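Local coordinates for glutamate ABC superfamily ATP binding cassette transporter, binding protein (Enterococcus faecium DO, PDB 5EYF) that binds glutamate between its two lobes and probably delivers it to an ABC transporter for uptake into the cell, at residues 5-10 and 78-83; 17-22 and 47-52; 69-74 and 93-98; 202-205 and 210-213. All blocks are in the same frame, centred on the assembly; numbering follows the deposited sequence. Where two conformers were deposited one is given.

Contact 1. Residues 5-10 and 78-83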
loop_
_atom_site.group_PDB
_atom_site.type_symbol
_atom_site.label_atom_id
_atom_site.label_comp_id
_atom_site.label_asym_id
_atom_site.label_seq_id
_atom_site.Cartn_x
_atom_site.Cartn_y
_atom_site.Cartn_z
ATOM N N GLU B 5 -12.344 -29.126 10.098
ATOM C CA GLU B 5 -11.643 -30.070 9.236
ATOM C C GLU B 5 -10.552 -29.346 8.458
ATOM O O GLU B 5 -10.785 -28.273 7.894
ATOM C CB GLU B 5 -12.615 -30.754 8.275
ATOM C CG GLU B 5 -11.957 -31.807 7.380
ATOM C CD GLU B 5 -12.939 -32.482 6.425
ATOM O OE1 GLU B 5 -13.892 -31.811 5.972
ATOM O OE2 GLU B 5 -12.756 -33.685 6.125
ATOM N N ASP B 6 -9.355 -29.929 8.442
ATOM C CA ASP B 6 -8.217 -29.277 7.811
ATOM C C ASP B 6 -8.402 -29.191 6.297
ATOM O O ASP B 6 -8.669 -30.194 5.639
ATOM C CB ASP B 6 -6.939 -30.041 8.151
ATOM C CG ASP B 6 -5.716 -29.380 7.595
ATOM O OD1 ASP B 6 -5.360 -29.664 6.435
ATOM O OD2 ASP B 6 -5.130 -28.528 8.297
ATOM N N ILE B 7 -8.243 -27.986 5.736
ATOM C CA ILE B 7 -8.591 -27.778 4.327
ATOM C C ILE B 7 -7.629 -28.520 3.392
ATOM O O ILE B 7 -8.056 -29.130 2.404
ATOM C CB ILE B 7 -8.656 -26.268 4.029
ATOM C CG1 ILE B 7 -9.920 -25.676 4.657
ATOM C CG2 ILE B 7 -8.599 -26.000 2.519
ATOM C CD1 ILE B 7 -9.821 -24.167 4.928
ATOM N N LEU B 8 -6.323 -28.522 3.692
ATOM C CA LEU B 8 -5.405 -29.311 2.859
ATOM C C LEU B 8 -5.666 -30.812 2.965
ATOM O O LEU B 8 -5.532 -31.549 1.974
ATOM C CB LEU B 8 -3.955 -29.029 3.236
ATOM C CG LEU B 8 -3.298 -27.832 2.585
ATOM C CD1 LEU B 8 -1.821 -27.865 2.952
ATOM C CD2 LEU B 8 -3.491 -27.814 1.078
ATOM N N GLU B 9 -5.964 -31.304 4.170
ATOM C CA GLU B 9 -6.271 -32.723 4.301
ATOM C C GLU B 9 -7.498 -33.077 3.468
ATOM O O GLU B 9 -7.487 -34.065 2.716
ATOM C CB GLU B 9 -6.474 -33.107 5.767
ATOM C CG GLU B 9 -5.177 -33.171 6.565
ATOM C CD GLU B 9 -5.384 -33.597 7.996
ATOM O OE1 GLU B 9 -6.535 -33.899 8.378
ATOM O OE2 GLU B 9 -4.381 -33.614 8.740
ATOM N N ARG B 10 -8.542 -32.242 3.543
ATOM C CA ARG B 10 -9.760 -32.514 2.787
ATOM C C ARG B 10 -9.469 -32.537 1.298
ATOM O O ARG B 10 -10.014 -33.365 0.571
ATOM C CB ARG B 10 -10.842 -31.472 3.096
ATOM C CG ARG B 10 -12.192 -31.830 2.443
ATOM C CD ARG B 10 -12.993 -30.607 1.974
ATOM N NE ARG B 10 -13.381 -29.734 3.075
ATOM C CZ ARG B 10 -13.203 -28.418 3.089
ATOM N NH1 ARG B 10 -12.652 -27.806 2.050
ATOM N NH2 ARG B 10 -13.582 -27.713 4.146
ATOM N N ASN B 78 -18.230 -22.737 4.968
ATOM C CA ASN B 78 -18.882 -22.812 3.661
ATOM C C ASN B 78 -17.890 -22.624 2.534
ATOM O O ASN B 78 -18.127 -23.083 1.408
ATOM C CB ASN B 78 -19.967 -21.741 3.507
ATOM C CG ASN B 78 -21.086 -21.890 4.488
ATOM O OD1 ASN B 78 -20.858 -22.081 5.683
ATOM N ND2 ASN B 78 -22.320 -21.774 3.992
ATOM N N ILE B 79 -16.824 -21.870 2.799
ATOM C CA ILE B 79 -15.763 -21.601 1.848
ATOM C C ILE B 79 -14.451 -21.821 2.586
ATOM O O ILE B 79 -14.400 -21.772 3.816
ATOM C CB ILE B 79 -15.835 -20.165 1.292
ATOM C CG1 ILE B 79 -15.846 -19.175 2.454
ATOM C CG2 ILE B 79 -17.075 -19.997 0.446
ATOM C CD1 ILE B 79 -15.907 -17.717 2.035
ATOM N N ASP B 80 -13.385 -22.077 1.814
ATOM C CA ASP B 80 -12.051 -22.307 2.363
ATOM C C ASP B 80 -11.262 -21.016 2.509
ATOM O O ASP B 80 -10.339 -20.933 3.335
ATOM C CB ASP B 80 -11.260 -23.270 1.455
ATOM C CG ASP B 80 -11.940 -24.627 1.305
ATOM O OD1 ASP B 80 -12.588 -25.103 2.287
ATOM O OD2 ASP B 80 -11.829 -25.201 0.187
ATOM N N ALA B 81 -11.574 -20.022 1.688
ATOM C CA ALA B 81 -10.818 -18.774 1.700
ATOM C C ALA B 81 -11.696 -17.688 1.106
ATOM O O ALA B 81 -12.545 -17.970 0.243
ATOM C CB ALA B 81 -9.506 -18.915 0.892
ATOM N N ILE B 82 -11.479 -16.448 1.573
ATOM C CA ILE B 82 -12.101 -15.257 0.999
ATOM C C ILE B 82 -11.087 -14.561 0.114
ATOM O O ILE B 82 -10.008 -14.175 0.584
ATOM C CB ILE B 82 -12.572 -14.263 2.065
ATOM C CG1 ILE B 82 -13.554 -14.875 3.057
ATOM C CG2 ILE B 82 -13.187 -13.052 1.378
ATOM C CD1 ILE B 82 -13.721 -13.964 4.313
ATOM N N ILE B 83 -11.408 -14.393 -1.163
ATOM C CA ILE B 83 -10.635 -13.487 -2.009
ATOM C C ILE B 83 -11.657 -12.554 -2.656
ATOM O O ILE B 83 -12.303 -12.888 -3.653
ATOM C CB ILE B 83 -9.717 -14.213 -3.019
ATOM C CG1 ILE B 83 -8.762 -13.204 -3.664
ATOM C CG2 ILE B 83 -10.446 -15.078 -4.058
ATOM C CD1 ILE B 83 -7.681 -13.912 -4.494
HETATM O O HOH W 1 -13.313 -24.778 5.028
HETATM O O HOH W 2 -12.065 -27.780 -0.331
#
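The side chain of Ile7 straddles Asp80 with both its branches, in the lobe of the periplasmic-binding-protein fold where helix 7-14 meets the N-terminal end of the short parallel strand 81-82. Ile7 CD1 comes within 3.9 Å of Asp80 CB. Ile7 CG1, on the same branch, lies 3.6 Å from Asp80 OD1. From the other branch, Ile7 CG2 lies 3.8 Å from Asp80 CG. One turn further along the helix, Arg10 supplies the charge: its NH1 donates to Asp80 OD1 at 2.7 Å, and the N-H...O angle of 168° marks a nearly straight bond. The oxygen lies close to the guanidinium plane but is met on its syn side, 24° out of the carboxylate plane. NH2 reaches the same oxygen only weakly. Asp80 OD2 accepts from the backbone N of Ile18 on the neighbouring strand, so the carboxylate is fixed from two directions, an environment that would probably keep it ionised. The first turn of the helix is itself capped: Asp6, at the N-cap, takes the N-H of Glu9 with the anti lone pair of OD1 at 2.9 Å.

Contact 2. Residues 17-22 and 47-52. With GLU (glutamic acid), chain E.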
loop_
_atom_site.group_PDB
_atom_site.type_symbol
_atom_site.label_atom_id
_atom_site.label_comp_id
_atom_site.label_asym_id
_atom_site.label_seq_id
_atom_site.Cartn_x
_atom_site.Cartn_y
_atom_site.Cartn_z
ATOM N N ILE B 17 -10.534 -26.528 -4.114
ATOM C CA ILE B 17 -10.564 -25.439 -3.146
ATOM C C ILE B 17 -11.787 -24.582 -3.445
ATOM O O ILE B 17 -12.077 -24.291 -4.610
ATOM C CB ILE B 17 -9.288 -24.584 -3.187
ATOM C CG1 ILE B 17 -8.079 -25.453 -2.854
ATOM C CG2 ILE B 17 -9.421 -23.362 -2.227
ATOM C CD1 ILE B 17 -6.804 -24.700 -3.000
ATOM N N ILE B 18 -12.518 -24.204 -2.394
ATOM C CA ILE B 18 -13.757 -23.441 -2.507
ATOM C C ILE B 18 -13.481 -22.006 -2.075
ATOM O O ILE B 18 -13.115 -21.755 -0.921
ATOM C CB ILE B 18 -14.869 -24.046 -1.645
ATOM C CG1 ILE B 18 -15.072 -25.530 -1.986
ATOM C CG2 ILE B 18 -16.156 -23.262 -1.844
ATOM C CD1 ILE B 18 -16.132 -26.191 -1.166
ATOM N N TRP B 19 -13.681 -21.072 -2.990
ATOM C CA TRP B 19 -13.287 -19.682 -2.793
ATOM C C TRP B 19 -14.524 -18.814 -2.700
ATOM O O TRP B 19 -15.424 -18.928 -3.536
ATOM C CB TRP B 19 -12.425 -19.147 -3.935
ATOM C CG TRP B 19 -11.131 -19.826 -4.120
ATOM C CD1 TRP B 19 -10.899 -20.950 -4.846
ATOM C CD2 TRP B 19 -9.862 -19.405 -3.600
ATOM N NE1 TRP B 19 -9.554 -21.267 -4.815
ATOM C CE2 TRP B 19 -8.895 -20.327 -4.061
ATOM C CE3 TRP B 19 -9.448 -18.335 -2.805
ATOM C CZ2 TRP B 19 -7.549 -20.240 -3.720
ATOM C CZ3 TRP B 19 -8.099 -18.216 -2.498
ATOM C CH2 TRP B 19 -7.162 -19.174 -2.940
ATOM N N GLY B 20 -14.563 -17.954 -1.686
ATOM C CA GLY B 20 -15.574 -16.928 -1.595
ATOM C C GLY B 20 -15.169 -15.660 -2.320
ATOM O O GLY B 20 -14.146 -15.045 -1.987
ATOM N N VAL B 21 -15.947 -15.254 -3.325
ATOM C CA VAL B 21 -15.622 -14.117 -4.182
ATOM C C VAL B 21 -16.840 -13.226 -4.306
ATOM O O VAL B 21 -17.976 -13.675 -4.139
ATOM C CB VAL B 21 -15.151 -14.564 -5.598
ATOM C CG1 VAL B 21 -13.826 -15.336 -5.538
ATOM C CG2 VAL B 21 -16.245 -15.407 -6.309
ATOM N N LYS B 22 -16.591 -11.950 -4.613
ATOM C CA LYS B 22 -17.678 -11.065 -4.983
ATOM C C LYS B 22 -18.280 -11.508 -6.307
ATOM O O LYS B 22 -17.591 -12.070 -7.171
ATOM C CB LYS B 22 -17.191 -9.616 -5.087
ATOM C CG LYS B 22 -16.509 -9.068 -3.812
ATOM C CD LYS B 22 -17.355 -9.282 -2.567
ATOM C CE LYS B 22 -16.835 -8.496 -1.349
ATOM N NZ LYS B 22 -17.093 -7.025 -1.381
ATOM N N LYS B 47 -7.811 -19.005 -9.126
ATOM C CA LYS B 47 -7.545 -20.149 -10.004
ATOM C C LYS B 47 -6.054 -20.466 -10.047
ATOM O O LYS B 47 -5.657 -21.639 -9.983
ATOM C CB LYS B 47 -8.083 -19.870 -11.406
ATOM C CG LYS B 47 -9.599 -19.777 -11.469
ATOM C CD LYS B 47 -10.054 -19.386 -12.844
ATOM C CE LYS B 47 -11.548 -19.465 -12.947
ATOM N NZ LYS B 47 -11.997 -19.368 -14.372
ATOM N N ALA B 48 -5.214 -19.435 -10.156
ATOM C CA ALA B 48 -3.776 -19.667 -10.228
ATOM C C ALA B 48 -3.242 -20.275 -8.931
ATOM O O ALA B 48 -2.373 -21.157 -8.959
ATOM C CB ALA B 48 -3.064 -18.352 -10.550
ATOM N N ILE B 49 -3.752 -19.825 -7.779
ATOM C CA ILE B 49 -3.303 -20.385 -6.513
ATOM C C ILE B 49 -3.700 -21.839 -6.421
ATOM O O ILE B 49 -2.911 -22.688 -5.987
ATOM C CB ILE B 49 -3.898 -19.586 -5.342
ATOM C CG1 ILE B 49 -3.236 -18.215 -5.290
ATOM C CG2 ILE B 49 -3.703 -20.337 -4.021
ATOM C CD1 ILE B 49 -3.910 -17.281 -4.295
ATOM N N THR B 50 -4.934 -22.140 -6.813
ATOM C CA THR B 50 -5.398 -23.513 -6.758
ATOM C C THR B 50 -4.518 -24.434 -7.592
ATOM O O THR B 50 -4.202 -25.558 -7.170
ATOM C CB THR B 50 -6.844 -23.577 -7.235
ATOM O OG1 THR B 50 -7.628 -22.686 -6.431
ATOM C CG2 THR B 50 -7.379 -24.998 -7.008
ATOM N N LYS B 51 -4.077 -23.970 -8.760
ATOM C CA LYS B 51 -3.199 -24.826 -9.561
ATOM C C LYS B 51 -1.822 -25.004 -8.914
ATOM O O LYS B 51 -1.204 -26.074 -9.052
ATOM C CB LYS B 51 -3.063 -24.259 -10.979
ATOM C CG LYS B 51 -4.370 -24.258 -11.787
ATOM C CD LYS B 51 -4.976 -25.660 -11.913
ATOM C CE LYS B 51 -6.078 -25.688 -12.984
ATOM N NZ LYS B 51 -6.887 -26.954 -12.995
ATOM N N LYS B 52 -1.313 -23.982 -8.226
ATOM C CA LYS B 52 -0.060 -24.157 -7.493
ATOM C C LYS B 52 -0.222 -25.159 -6.353
ATOM O O LYS B 52 0.663 -25.992 -6.118
ATOM C CB LYS B 52 0.433 -22.812 -6.936
ATOM C CG LYS B 52 0.826 -21.764 -7.981
ATOM C CD LYS B 52 1.896 -22.264 -8.934
ATOM C CE LYS B 52 2.493 -21.098 -9.704
ATOM N NZ LYS B 52 3.375 -21.656 -10.785
HETATM N N GLU E . -11.456 -3.204 0.659
HETATM C CA GLU E . -12.464 -2.604 1.548
HETATM C C GLU E . -12.832 -3.573 2.663
HETATM O O GLU E . -12.332 -4.704 2.719
HETATM C CB GLU E . -13.724 -2.171 0.772
HETATM C CG GLU E . -14.263 -3.208 -0.213
HETATM C CD GLU E . -14.960 -4.399 0.439
HETATM O OE1 GLU E . -14.943 -5.472 -0.174
HETATM O OE2 GLU E . -15.596 -4.261 1.510
HETATM O OXT GLU E . -13.634 -3.236 3.557
#
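Trp19 and Thr50 form the polar link between strand 16-21, flanked by the parallel strands 59-64 and 81-82 in the lobe's central sheet, and helix 41-54, which packs on that sheet in the alpha/beta lobe. The strand and helix segments run nearly antiparallel, at 158°, with their axes 9.9 Å apart. The indole NE1 of Trp19 donates to Thr50 OG1 at 2.9 Å; the angle of 146° at the hydrogen and the 17° tilt of the oxygen from the ring plane describe a bent bond. OG1 lies anti to the carbonyl carbon of Thr50, beside its own backbone N, and there it also bonds to Ala46 O one turn earlier, so the hydroxyl is held by both the helix and the indole.

Apolar contacts complete the interface. Ile49 crosses Trp19 at about a right angle, its CG2 approaching the benzo edge at CH2 over 3.8 Å. Ile17 meets Thr50 through CD1 and the methyl CG2, 4.1 Å apart, while its other branch, CG2, covers one face of the Trp19 ring near the rim.

Away from the helix, Lys22 carries the 17-22 segment into the glutamate pocket, where Ser67 OG is a second partner of its ammonium; its NZ donates to OE1 of the bound glutamate at 2.9 Å.

Contact 3. Residues 69-74 and 93-98. With GLU (glutamic acid), chain E.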
loop_
_atom_site.group_PDB
_atom_site.type_symbol
_atom_site.label_atom_id
_atom_site.label_comp_id
_atom_site.label_asym_id
_atom_site.label_seq_id
_atom_site.Cartn_x
_atom_site.Cartn_y
_atom_site.Cartn_z
ATOM N N THR B 69 -21.318 -10.934 4.374
ATOM C CA THR B 69 -21.387 -12.364 4.612
ATOM C C THR B 69 -20.038 -13.057 4.565
ATOM O O THR B 69 -19.948 -14.218 4.971
ATOM C CB THR B 69 -22.303 -13.037 3.582
ATOM O OG1 THR B 69 -21.735 -12.866 2.278
ATOM C CG2 THR B 69 -23.705 -12.422 3.624
ATOM N N ARG B 70 -18.973 -12.376 4.132
ATOM C CA ARG B 70 -17.763 -13.135 3.830
ATOM C C ARG B 70 -17.162 -13.774 5.082
ATOM O O ARG B 70 -16.809 -14.960 5.066
ATOM C CB ARG B 70 -16.743 -12.266 3.085
ATOM C CG ARG B 70 -16.311 -10.995 3.763
ATOM C CD ARG B 70 -15.508 -10.150 2.797
ATOM N NE ARG B 70 -15.297 -8.833 3.395
ATOM C CZ ARG B 70 -14.951 -7.732 2.742
ATOM N NH1 ARG B 70 -14.698 -7.745 1.431
ATOM N NH2 ARG B 70 -14.855 -6.591 3.431
ATOM N N ILE B 71 -17.041 -13.028 6.183
ATOM C CA ILE B 71 -16.438 -13.655 7.364
ATOM C C ILE B 71 -17.384 -14.722 7.941
ATOM O O ILE B 71 -16.931 -15.834 8.234
ATOM C CB ILE B 71 -16.012 -12.605 8.411
ATOM C CG1 ILE B 71 -14.819 -11.771 7.896
ATOM C CG2 ILE B 71 -15.637 -13.288 9.727
ATOM C CD1 ILE B 71 -14.339 -10.767 8.932
ATOM N N PRO B 72 -18.688 -14.470 8.129
ATOM C CA PRO B 72 -19.569 -15.560 8.599
ATOM C C PRO B 72 -19.484 -16.835 7.769
ATOM O O PRO B 72 -19.376 -17.918 8.348
ATOM C CB PRO B 72 -20.964 -14.919 8.544
ATOM C CG PRO B 72 -20.702 -13.484 8.811
ATOM C CD PRO B 72 -19.403 -13.182 8.080
ATOM N N LEU B 73 -19.439 -16.730 6.435
ATOM C CA LEU B 73 -19.331 -17.911 5.584
ATOM C C LEU B 73 -17.983 -18.593 5.738
ATOM O O LEU B 73 -17.903 -19.827 5.757
ATOM C CB LEU B 73 -19.552 -17.515 4.128
ATOM C CG LEU B 73 -21.012 -17.205 3.820
ATOM C CD1 LEU B 73 -21.126 -16.528 2.458
ATOM C CD2 LEU B 73 -21.782 -18.505 3.840
ATOM N N LEU B 74 -16.905 -17.804 5.830
ATOM C CA LEU B 74 -15.590 -18.393 6.052
ATOM C C LEU B 74 -15.527 -19.129 7.387
ATOM O O LEU B 74 -15.056 -20.269 7.455
ATOM C CB LEU B 74 -14.516 -17.311 6.000
ATOM C CG LEU B 74 -13.089 -17.854 6.169
ATOM C CD1 LEU B 74 -12.645 -18.708 4.984
ATOM C CD2 LEU B 74 -12.116 -16.686 6.317
ATOM N N LYS B 93 -7.946 -9.277 11.784
ATOM C CA LYS B 93 -7.029 -10.333 12.194
ATOM C C LYS B 93 -7.452 -11.001 13.500
ATOM O O LYS B 93 -6.963 -12.088 13.813
ATOM C CB LYS B 93 -5.607 -9.767 12.276
ATOM C CG LYS B 93 -5.053 -9.454 10.870
ATOM C CD LYS B 93 -3.666 -8.851 10.882
ATOM C CE LYS B 93 -2.675 -9.791 11.511
ATOM N NZ LYS B 93 -1.252 -9.441 11.236
ATOM N N LYS B 94 -8.366 -10.399 14.263
ATOM C CA LYS B 94 -8.955 -11.133 15.373
ATOM C C LYS B 94 -9.865 -12.258 14.907
ATOM O O LYS B 94 -10.071 -13.222 15.656
ATOM C CB LYS B 94 -9.757 -10.182 16.258
ATOM C CG LYS B 94 -8.982 -8.960 16.642
ATOM C CD LYS B 94 -7.757 -9.338 17.395
ATOM C CE LYS B 94 -7.188 -8.124 18.093
ATOM N NZ LYS B 94 -5.777 -8.347 18.492
ATOM N N GLN B 95 -10.419 -12.133 13.698
ATOM C CA GLN B 95 -11.437 -13.028 13.159
ATOM C C GLN B 95 -10.871 -14.058 12.192
ATOM O O GLN B 95 -11.365 -15.195 12.142
ATOM C CB GLN B 95 -12.525 -12.210 12.437
ATOM C CG GLN B 95 -13.287 -11.181 13.313
ATOM C CD GLN B 95 -14.227 -10.276 12.507
ATOM O OE1 GLN B 95 -15.400 -10.605 12.289
ATOM N NE2 GLN B 95 -13.711 -9.130 12.066
ATOM N N VAL B 96 -9.854 -13.680 11.410
ATOM C CA VAL B 96 -9.319 -14.510 10.338
ATOM C C VAL B 96 -7.801 -14.363 10.311
ATOM O O VAL B 96 -7.226 -13.454 10.911
ATOM C CB VAL B 96 -9.914 -14.119 8.962
ATOM C CG1 VAL B 96 -11.454 -14.115 8.986
ATOM C CG2 VAL B 96 -9.382 -12.757 8.506
ATOM N N ASP B 97 -7.150 -15.296 9.637
ATOM C CA ASP B 97 -5.770 -15.110 9.233
ATOM C C ASP B 97 -5.771 -14.571 7.812
ATOM O O ASP B 97 -6.713 -14.801 7.044
ATOM C CB ASP B 97 -4.987 -16.420 9.293
ATOM C CG ASP B 97 -4.638 -16.845 10.708
ATOM O OD1 ASP B 97 -4.705 -16.001 11.641
ATOM O OD2 ASP B 97 -4.266 -18.045 10.873
ATOM N N PHE B 98 -4.713 -13.854 7.452
ATOM C CA PHE B 98 -4.594 -13.318 6.105
ATOM C C PHE B 98 -3.318 -13.799 5.430
ATOM O O PHE B 98 -2.253 -13.870 6.065
ATOM C CB PHE B 98 -4.545 -11.784 6.112
ATOM C CG PHE B 98 -5.889 -11.109 6.301
ATOM C CD1 PHE B 98 -6.773 -11.016 5.249
ATOM C CD2 PHE B 98 -6.205 -10.480 7.507
ATOM C CE1 PHE B 98 -7.987 -10.362 5.384
ATOM C CE2 PHE B 98 -7.420 -9.805 7.660
ATOM C CZ PHE B 98 -8.310 -9.739 6.594
HETATM N N GLU E . -11.456 -3.204 0.659
HETATM C CA GLU E . -12.464 -2.604 1.548
HETATM C C GLU E . -12.832 -3.573 2.663
HETATM O O GLU E . -12.332 -4.704 2.719
HETATM C CB GLU E . -13.724 -2.171 0.772
HETATM C CG GLU E . -14.263 -3.208 -0.213
HETATM C CD GLU E . -14.960 -4.399 0.439
HETATM O OE1 GLU E . -14.943 -5.472 -0.174
HETATM O OE2 GLU E . -15.596 -4.261 1.510
HETATM O OXT GLU E . -13.634 -3.236 3.557
#
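Helix 70-75 and the segment leading into strand 96-98 come closest at Ile71 and Gln95, whose CA atoms are 7.7 Å apart, and the contact between them is made by side chains alone. It lies in the lobe of the periplasmic-binding-protein fold that presents Arg70 to the ligand. Its main part is apolar and lies deeper in, with Leu74 CD2 3.8 Å from Val96 CG1. Val96 CG1 also lies 4.2 Å from Ile71 CG1, so one methyl receives two residues from successive turns of the helix. Ala203 of strand 198-205 packs against both Leu74 and Val96.

Gln95 adds to this in the conformer given, one of two. There Ile71 CD1 sits over the face of the amide, 3.5 Å from Gln95 OE1 and 3.6 Å from Gln95 NE2, and the two side chains cross at about a right angle. The Gln95 chain runs extended beyond CG (chi2 173°), which carries the amide out to Ile71.

On the same helix, Arg70 turns to the pocket. Its chain is extended from CG to NE, and the guanidinium grips the bound glutamate at its side-chain carboxylate. Arg70 NH2 donates to OE2 of the ligand at 3.1 Å. It also makes a weak bond to O of the ligand's other carboxylate, while Arg70 NH1 donates to the ligand's OE1 at 2.8 Å with an angle of 148°.

Contact 4. Residues 202-205 and 210-213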
loop_
_atom_site.group_PDB
_atom_site.type_symbol
_atom_site.label_atom_id
_atom_site.label_comp_id
_atom_site.label_asym_id
_atom_site.label_seq_id
_atom_site.Cartn_x
_atom_site.Cartn_y
_atom_site.Cartn_z
ATOM N N ILE B 202 -5.921 -12.467 1.245
ATOM C CA ILE B 202 -6.815 -13.623 1.211
ATOM C C ILE B 202 -7.082 -14.045 2.642
ATOM O O ILE B 202 -6.147 -14.324 3.393
ATOM C CB ILE B 202 -6.198 -14.771 0.398
ATOM C CG1 ILE B 202 -6.024 -14.316 -1.047
ATOM C CG2 ILE B 202 -7.050 -16.089 0.508
ATOM C CD1 ILE B 202 -5.089 -15.271 -1.861
ATOM N N ALA B 203 -8.364 -14.113 3.031
ATOM C CA ALA B 203 -8.687 -14.470 4.396
ATOM C C ALA B 203 -8.944 -15.964 4.512
ATOM O O ALA B 203 -9.653 -16.551 3.691
ATOM C CB ALA B 203 -9.903 -13.685 4.880
ATOM N N ILE B 204 -8.387 -16.556 5.564
ATOM C CA ILE B 204 -8.500 -17.975 5.860
ATOM C C ILE B 204 -8.921 -18.116 7.324
ATOM O O ILE B 204 -8.525 -17.312 8.178
ATOM C CB ILE B 204 -7.169 -18.690 5.538
ATOM C CG1 ILE B 204 -6.885 -18.574 4.022
ATOM C CG2 ILE B 204 -7.132 -20.144 6.050
ATOM C CD1 ILE B 204 -5.554 -19.099 3.579
ATOM N N ASN B 205 -9.792 -19.081 7.615
ATOM C CA ASN B 205 -10.236 -19.206 9.000
ATOM C C ASN B 205 -9.051 -19.516 9.911
ATOM O O ASN B 205 -8.037 -20.079 9.483
ATOM C CB ASN B 205 -11.292 -20.313 9.131
ATOM C CG ASN B 205 -12.099 -20.211 10.404
ATOM O OD1 ASN B 205 -12.113 -19.166 11.062
ATOM N ND2 ASN B 205 -12.768 -21.294 10.767
ATOM N N ASN B 210 -1.886 -24.825 7.877
ATOM C CA ASN B 210 -1.235 -25.508 6.762
ATOM C C ASN B 210 -1.753 -24.989 5.430
ATOM O O ASN B 210 -0.971 -24.807 4.490
ATOM C CB ASN B 210 -1.434 -27.019 6.853
ATOM C CG ASN B 210 -0.720 -27.641 8.051
ATOM O OD1 ASN B 210 0.349 -27.190 8.467
ATOM N ND2 ASN B 210 -1.326 -28.668 8.616
ATOM N N PHE B 211 -3.065 -24.722 5.333
ATOM C CA PHE B 211 -3.616 -24.146 4.104
ATOM C C PHE B 211 -3.108 -22.721 3.892
ATOM O O PHE B 211 -2.748 -22.338 2.770
ATOM C CB PHE B 211 -5.143 -24.198 4.161
ATOM C CG PHE B 211 -5.838 -23.654 2.947
ATOM C CD1 PHE B 211 -5.578 -24.158 1.689
ATOM C CD2 PHE B 211 -6.777 -22.638 3.072
ATOM C CE1 PHE B 211 -6.228 -23.654 0.571
ATOM C CE2 PHE B 211 -7.444 -22.134 1.958
ATOM C CZ PHE B 211 -7.166 -22.637 0.701
ATOM N N LEU B 212 -3.044 -21.934 4.967
ATOM C CA LEU B 212 -2.498 -20.579 4.869
ATOM C C LEU B 212 -1.074 -20.601 4.316
ATOM O O LEU B 212 -0.734 -19.826 3.411
ATOM C CB LEU B 212 -2.539 -19.895 6.241
ATOM C CG LEU B 212 -1.871 -18.523 6.312
ATOM C CD1 LEU B 212 -2.558 -17.486 5.414
ATOM C CD2 LEU B 212 -1.875 -18.036 7.762
ATOM N N LYS B 213 -0.229 -21.492 4.847
ATOM C CA LYS B 213 1.137 -21.615 4.344
ATOM C C LYS B 213 1.150 -21.999 2.871
ATOM O O LYS B 213 1.968 -21.485 2.099
ATOM C CB LYS B 213 1.918 -22.650 5.159
ATOM C CG LYS B 213 2.466 -22.145 6.479
ATOM C CD LYS B 213 3.257 -23.228 7.221
ATOM C CE LYS B 213 2.630 -23.572 8.564
ATOM N NZ LYS B 213 2.554 -22.407 9.473
#
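Ile204 puts its CD1 methyl into the angle between Phe211 and Leu212, making this a wholly apolar strand-to-helix contact in the alpha/beta lobe of the periplasmic-binding-protein fold, where helix 209-225 packs on the sheet. The closest approach is to the backbone of the helix: CD1 of Ile204 lies 3.6 Å from CA of Leu212. The same methyl is 3.8 Å from Phe211 CD2 and 3.9 Å from Leu212 CD1, so a single carbon touches both residues. The second branch of Ile204 shares the aromatic ring, with CG2 3.9 Å from Phe211 CD2.

Torsions account for this pairing. In Ile204, CG1 stands anti to the carbonyl carbon (chi1 -63°) and the chain continues extended through chi2, which carries CD1 on to Leu212 CA, while CD1 and CG2 both stay near Phe211 CD2. Phe211 and Leu212 both have CG anti to their backbone N, with chi1 of -179° in the phenylalanine; with these two consecutive side chains spreading apart, the methyl reaches Leu212 CA.

In the next shell, the backbone of Ile204 is bonded to Asp97, and that of Ala203 to Ile82, which fixes the strand from both neighbours.

A short connection leads from strand 198-205 into helix 209-225, which packs back on it. Strand 81-82 borders the contact through Ala81, against Ile204 and Phe211 alike, helix 41-54 through Ile53 on the phenylalanine, and strand 96-98 through Asp97 on Leu212.

All four contacts belong to one lobe. Contacts 1 and 2 share a sheet, joined where Asp80 N meets Ile18 O at 2.8 Å. Contacts 1 and 4 are the closest pair, with centres about 8 Å apart, and Ile82 N lies 2.8 Å from Ala203 O. Contacts 3 and 4 meet through strands 96-98 and 198-205, where Asp97 O and Ile204 N are also 2.8 Å apart. Contacts 2 and 3 are about 16 Å apart between centres, yet both reach the ligand: Lys22 CE lies 3.6 Å from Arg70 NH1, and the two residues converge on glutamate OE1.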